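Local coordinates for protein KLLA0E08119p (PDB 3VA7) that probably carboxylates urea at the expense of ATP, using a tethered biotin, in the urea carboxylase part of a bifunctional urea-degrading enzyme, at residues 490-495 / 513-518; 508-513 / 587-592. All coordinates share one frame; numbering follows the deposited sequence.

Contact 1: residues 490-495 / 513-518; sequences QDYPGR and SFRLAN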
loop_
_atom_site.group_PDB
_atom_site.type_symbol
_atom_site.label_atom_id
_atom_site.label_comp_id
_atom_site.label_asym_id
_atom_site.label_seq_id
_atom_site.Cartn_x
_atom_site.Cartn_y
_atom_site.Cartn_z
ATOM N N GLN A 490 1.862 7.812 -11.635
ATOM C CA GLN A 490 3.278 7.404 -11.730
ATOM C C GLN A 490 4.138 8.632 -11.735
ATOM O O GLN A 490 3.603 9.708 -12.069
ATOM C CB GLN A 490 3.541 6.594 -13.003
ATOM C CG GLN A 490 2.781 5.308 -13.068
ATOM C CD GLN A 490 3.277 4.314 -12.042
ATOM O OE1 GLN A 490 2.610 3.307 -11.791
ATOM N NE2 GLN A 490 4.443 4.588 -11.430
ATOM N N ASP A 491 5.426 8.501 -11.369
ATOM C CA ASP A 491 6.402 9.578 -11.586
ATOM C C ASP A 491 7.764 9.085 -12.049
ATOM O O ASP A 491 7.986 7.883 -12.117
ATOM C CB ASP A 491 6.522 10.537 -10.387
ATOM C CG ASP A 491 7.092 9.871 -9.124
ATOM O OD1 ASP A 491 7.704 8.781 -9.223
ATOM O OD2 ASP A 491 6.933 10.461 -8.017
ATOM N N TYR A 492 8.684 10.000 -12.375
ATOM C CA TYR A 492 9.909 9.622 -13.074
ATOM C C TYR A 492 11.090 10.350 -12.512
ATOM O O TYR A 492 11.040 11.591 -12.453
ATOM C CB TYR A 492 9.813 9.999 -14.543
ATOM C CG TYR A 492 11.096 9.664 -15.236
ATOM C CD1 TYR A 492 11.287 8.387 -15.779
ATOM C CD2 TYR A 492 12.146 10.605 -15.306
ATOM C CE1 TYR A 492 12.473 8.048 -16.382
ATOM C CE2 TYR A 492 13.345 10.290 -15.940
ATOM C CZ TYR A 492 13.488 9.014 -16.452
ATOM O OH TYR A 492 14.644 8.665 -17.036
ATOM N N PRO A 493 12.197 9.628 -12.178
ATOM C CA PRO A 493 12.538 8.241 -12.511
ATOM C C PRO A 493 11.813 7.155 -11.717
ATOM O O PRO A 493 11.938 5.977 -12.056
ATOM C CB PRO A 493 14.039 8.165 -12.236
ATOM C CG PRO A 493 14.300 9.281 -11.231
ATOM C CD PRO A 493 13.260 10.278 -11.362
ATOM N N GLY A 494 11.035 7.524 -10.712
ATOM C CA GLY A 494 10.269 6.517 -9.940
ATOM C C GLY A 494 10.903 6.284 -8.576
ATOM O O GLY A 494 11.584 7.164 -8.014
ATOM N N ARG A 495 10.687 5.088 -8.041
ATOM C CA ARG A 495 11.085 4.782 -6.671
ATOM C C ARG A 495 12.482 4.276 -6.767
ATOM O O ARG A 495 12.706 3.068 -6.704
ATOM C CB ARG A 495 10.148 3.705 -6.077
ATOM C CG ARG A 495 10.250 3.492 -4.577
ATOM C CD ARG A 495 8.962 2.946 -4.005
ATOM N NE ARG A 495 7.967 3.979 -3.795
ATOM C CZ ARG A 495 6.816 4.057 -4.476
ATOM N NH1 ARG A 495 6.513 3.155 -5.404
ATOM N NH2 ARG A 495 5.965 5.062 -4.247
ATOM N N SER A 513 7.444 8.880 -23.616
ATOM C CA SER A 513 6.129 9.478 -23.729
ATOM C C SER A 513 5.720 10.143 -22.432
ATOM O O SER A 513 5.087 11.228 -22.442
ATOM C CB SER A 513 5.081 8.427 -24.096
ATOM O OG SER A 513 5.421 7.583 -25.209
ATOM N N PHE A 514 6.074 9.514 -21.298
ATOM C CA PHE A 514 5.641 10.029 -20.005
ATOM C C PHE A 514 6.239 11.425 -19.854
ATOM O O PHE A 514 5.560 12.373 -19.445
ATOM C CB PHE A 514 6.082 9.118 -18.859
ATOM C CG PHE A 514 5.789 9.686 -17.473
ATOM C CD1 PHE A 514 4.640 9.326 -16.789
ATOM C CD2 PHE A 514 6.688 10.583 -16.857
ATOM C CE1 PHE A 514 4.370 9.883 -15.506
ATOM C CE2 PHE A 514 6.435 11.159 -15.571
ATOM C CZ PHE A 514 5.266 10.791 -14.886
ATOM N N ARG A 515 7.524 11.546 -20.186
ATOM C CA ARG A 515 8.235 12.794 -19.957
ATOM C C ARG A 515 7.872 13.815 -21.014
ATOM O O ARG A 515 7.822 15.000 -20.742
ATOM C CB ARG A 515 9.732 12.571 -19.938
ATOM C CG ARG A 515 10.179 11.563 -18.900
ATOM C CD ARG A 515 11.542 11.870 -18.454
ATOM N NE ARG A 515 12.566 11.335 -19.320
ATOM C CZ ARG A 515 13.783 11.894 -19.471
ATOM N NH1 ARG A 515 14.121 13.033 -18.832
ATOM N NH2 ARG A 515 14.649 11.329 -20.300
ATOM N N LEU A 516 7.578 13.352 -22.219
ATOM C CA LEU A 516 7.019 14.261 -23.208
ATOM C C LEU A 516 5.742 14.847 -22.634
ATOM O O LEU A 516 5.593 16.074 -22.610
ATOM C CB LEU A 516 6.718 13.560 -24.527
ATOM C CG LEU A 516 7.869 13.230 -25.479
ATOM C CD1 LEU A 516 7.402 12.231 -26.571
ATOM C CD2 LEU A 516 8.490 14.487 -26.103
ATOM N N ALA A 517 4.830 13.969 -22.184
ATOM C CA ALA A 517 3.525 14.431 -21.749
ATOM C C ALA A 517 3.753 15.487 -20.674
ATOM O O ALA A 517 3.205 16.617 -20.754
ATOM C CB ALA A 517 2.647 13.275 -21.249
ATOM N N ASN A 518 4.616 15.180 -19.705
ATOM C CA ASN A 518 4.920 16.202 -18.714
ATOM C C ASN A 518 5.399 17.515 -19.289
ATOM O O ASN A 518 4.909 18.589 -18.940
ATOM C CB ASN A 518 5.877 15.686 -17.628
ATOM C CG ASN A 518 5.118 15.249 -16.369
ATOM O OD1 ASN A 518 3.980 15.736 -16.110
ATOM N ND2 ASN A 518 5.729 14.342 -15.580
#
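Y492 and R515 make the one contact here in which a flat ring meets a charged chain. The arginine lays its CD methylene over a face of the tyrosine ring, a CH-pi contact with CD 3.7 Å from the ring centroid and 25° off the ring normal. The chain bends about CG-CD (chi3 -84°), leading NE along the ring, and the guanidinium plane lies 15° from that of the ring, one of its faces over CE2 and the hydroxyl end. Across the tyrosine, the opposite face carries CB of P493, which follows a cis peptide bond. Arginine suits this partly exposed place: its CD and flat end cover the ring while NH2 reaches a salt bridge with D797.

Apolar packing belongs to F514. Its CG stands anti to the backbone N (chi1 174°), which sends the ring out from the helix to the extended chain. CE2 lies 3.7 Å from CB of Y492, and CZ comes equally near CA of D491. The carbonyl O of Q490 meets the edge of the phenyl ring, 3.4 Å from CZ. D491 turns its carboxylate the other way, to S604, the backbone N of R605 and S606.

The arrangement is a helix packed against the loop leaving an edge strand, 488-490, of a five-stranded antiparallel sheet, in the carboxyltransferase region of the enzyme.

Contact 2: residues 508-513 / 587-592; sequences PMDSYS and RAYLSI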
loop_
_atom_site.group_PDB
_atom_site.type_symbol
_atom_site.label_atom_id
_atom_site.label_comp_id
_atom_site.label_asym_id
_atom_site.label_seq_id
_atom_site.Cartn_x
_atom_site.Cartn_y
_atom_site.Cartn_z
ATOM N N PRO A 508 6.597 5.104 -14.962
ATOM C CA PRO A 508 6.003 4.745 -16.250
ATOM C C PRO A 508 6.798 3.660 -16.917
ATOM O O PRO A 508 8.051 3.626 -16.916
ATOM C CB PRO A 508 6.170 5.994 -17.094
ATOM C CG PRO A 508 7.408 6.671 -16.495
ATOM C CD PRO A 508 7.397 6.342 -15.020
ATOM N N MET A 509 6.041 2.787 -17.531
ATOM C CA MET A 509 6.560 1.700 -18.307
ATOM C C MET A 509 7.196 2.145 -19.637
ATOM O O MET A 509 8.042 1.431 -20.184
ATOM C CB MET A 509 5.350 0.830 -18.560
ATOM C CG MET A 509 5.654 -0.501 -18.995
ATOM S SD MET A 509 6.115 -1.514 -17.621
ATOM C CE MET A 509 5.792 -3.087 -18.491
ATOM N N ASP A 510 6.726 3.273 -20.196
ATOM C CA ASP A 510 7.332 3.879 -21.384
ATOM C C ASP A 510 7.702 5.243 -20.880
ATOM O O ASP A 510 6.853 6.149 -20.815
ATOM C CB ASP A 510 6.351 3.924 -22.590
ATOM C CG ASP A 510 6.635 5.099 -23.626
ATOM O OD1 ASP A 510 5.797 5.328 -24.562
ATOM O OD2 ASP A 510 7.667 5.804 -23.522
ATOM N N SER A 511 8.967 5.400 -20.515
ATOM C CA SER A 511 9.351 6.636 -19.853
ATOM C C SER A 511 9.462 7.829 -20.750
ATOM O O SER A 511 9.307 8.961 -20.251
ATOM C CB SER A 511 10.588 6.511 -18.951
ATOM O OG SER A 511 11.814 6.551 -19.626
ATOM N N TYR A 512 9.676 7.616 -22.047
ATOM C CA TYR A 512 9.805 8.765 -23.000
ATOM C C TYR A 512 8.499 9.575 -23.214
ATOM O O TYR A 512 8.454 10.814 -22.987
ATOM C CB TYR A 512 10.476 8.345 -24.338
ATOM C CG TYR A 512 10.953 9.528 -25.138
ATOM C CD1 TYR A 512 11.868 10.431 -24.602
ATOM C CD2 TYR A 512 10.439 9.794 -26.400
ATOM C CE1 TYR A 512 12.269 11.538 -25.305
ATOM C CE2 TYR A 512 10.828 10.922 -27.110
ATOM C CZ TYR A 512 11.739 11.783 -26.563
ATOM O OH TYR A 512 12.128 12.896 -27.258
ATOM N N SER A 513 7.444 8.880 -23.616
ATOM C CA SER A 513 6.129 9.478 -23.729
ATOM C C SER A 513 5.720 10.143 -22.432
ATOM O O SER A 513 5.087 11.228 -22.442
ATOM C CB SER A 513 5.081 8.427 -24.096
ATOM O OG SER A 513 5.421 7.583 -25.209
ATOM N N ARG A 587 0.131 1.862 -24.221
ATOM C CA ARG A 587 0.027 2.765 -23.086
ATOM C C ARG A 587 0.086 4.195 -23.561
ATOM O O ARG A 587 0.779 4.454 -24.568
ATOM C CB ARG A 587 1.185 2.515 -22.066
ATOM C CG ARG A 587 0.771 1.724 -20.866
ATOM C CD ARG A 587 1.838 1.268 -19.914
ATOM N NE ARG A 587 2.347 0.012 -20.381
ATOM C CZ ARG A 587 2.194 -1.159 -19.791
ATOM N NH1 ARG A 587 1.538 -1.285 -18.657
ATOM N NH2 ARG A 587 2.716 -2.224 -20.378
ATOM N N ALA A 588 -0.603 5.108 -22.850
ATOM C CA ALA A 588 -0.497 6.551 -23.064
ATOM C C ALA A 588 -0.406 7.262 -21.704
ATOM O O ALA A 588 -0.556 6.607 -20.668
ATOM C CB ALA A 588 -1.699 7.068 -23.828
ATOM N N TYR A 589 -0.175 8.587 -21.697
ATOM C CA TYR A 589 0.111 9.333 -20.459
ATOM C C TYR A 589 -0.614 10.587 -20.432
ATOM O O TYR A 589 -0.578 11.351 -21.389
ATOM C CB TYR A 589 1.620 9.610 -20.273
ATOM C CG TYR A 589 2.287 8.307 -20.113
ATOM C CD1 TYR A 589 2.669 7.562 -21.244
ATOM C CD2 TYR A 589 2.420 7.733 -18.827
ATOM C CE1 TYR A 589 3.219 6.262 -21.071
ATOM C CE2 TYR A 589 2.980 6.476 -18.662
ATOM C CZ TYR A 589 3.341 5.727 -19.768
ATOM O OH TYR A 589 3.903 4.473 -19.584
ATOM N N LEU A 590 -1.292 10.824 -19.327
ATOM C CA LEU A 590 -2.111 12.004 -19.223
ATOM C C LEU A 590 -1.555 12.933 -18.195
ATOM O O LEU A 590 -1.646 12.637 -17.009
ATOM C CB LEU A 590 -3.501 11.590 -18.838
ATOM C CG LEU A 590 -4.344 12.728 -18.304
ATOM C CD1 LEU A 590 -4.562 13.780 -19.377
ATOM C CD2 LEU A 590 -5.615 12.100 -17.882
ATOM N N SER A 591 -0.987 14.050 -18.620
ATOM C CA SER A 591 -0.371 14.964 -17.672
ATOM C C SER A 591 -1.269 16.142 -17.355
ATOM O O SER A 591 -2.134 16.473 -18.132
ATOM C CB SER A 591 0.971 15.452 -18.201
ATOM O OG SER A 591 0.837 16.069 -19.466
ATOM N N ILE A 592 -1.065 16.775 -16.219
ATOM C CA ILE A 592 -1.929 17.844 -15.753
ATOM C C ILE A 592 -0.931 18.858 -15.280
ATOM O O ILE A 592 -0.013 18.475 -14.548
ATOM C CB ILE A 592 -2.678 17.490 -14.459
ATOM C CG1 ILE A 592 -3.361 16.112 -14.478
ATOM C CG2 ILE A 592 -3.576 18.606 -14.038
ATOM C CD1 ILE A 592 -3.982 15.715 -15.744
#
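A capped helix N-terminus meets a central strand of an antiparallel sheet where the hydroxyl of Y589, on strand 587-592, accepts a hydrogen bond from the backbone N of D510. The N-to-OH distance is 3.1 Å and the angle at the hydrogen 159°. E531 on the adjacent strand is a second partner of this hydroxyl and also takes the N-H of M509, so the E531 carboxylate and the phenol together serve the N-H groups of M509 and D510. Tyrosine fits because its ring packs against its neighbours while its hydroxyl meets the backbone N: CB of P508 lies 3.6 Å from CE2, and CB of S513 is 3.8 Å from CD1.

D510 is the N-cap of helix 511-520. With CG anti to its own N (chi1 153°), its carboxylate reaches forward, and OD2 receives the N-H of S513 at 3.1 Å, from above the carboxylate plane. OD1 is bonded by Q772; the S513 hydroxyl also lies at OD1, modelled so close that the length is doubtful.

Beside the tyrosine, M509 crosses R587, its CG over one face of the guanidinium and 3.6 Å from CZ. The flexible methionine, bent at chi2, follows the flat group with its methyl toward NH2, while NE of R587 bonds to the carbonyl of G771.

How the contacts relate
Both contacts hold helix 511-520 and meet at S513, their centres about 6 Å apart. Contact 1 fixes the helix to the loop after edge strand 488-490; contact 2 fixes its N-terminus to 587-592, which runs between 529-533 and 545-550 in the same sheet. Every touching residue of contact 2 is buried, and polar bonds to Y589 and D510 accompany the packing there. Contact 1 is mostly buried but reaches a partly exposed margin at Y492 and R515, and depends on aromatic and aliphatic surfaces. The two interlock directly: the F514 and Y589 rings pack together, Y492 touches S511, and S591 OG probably hydrogen-bonds A517 O at 2.8 Å.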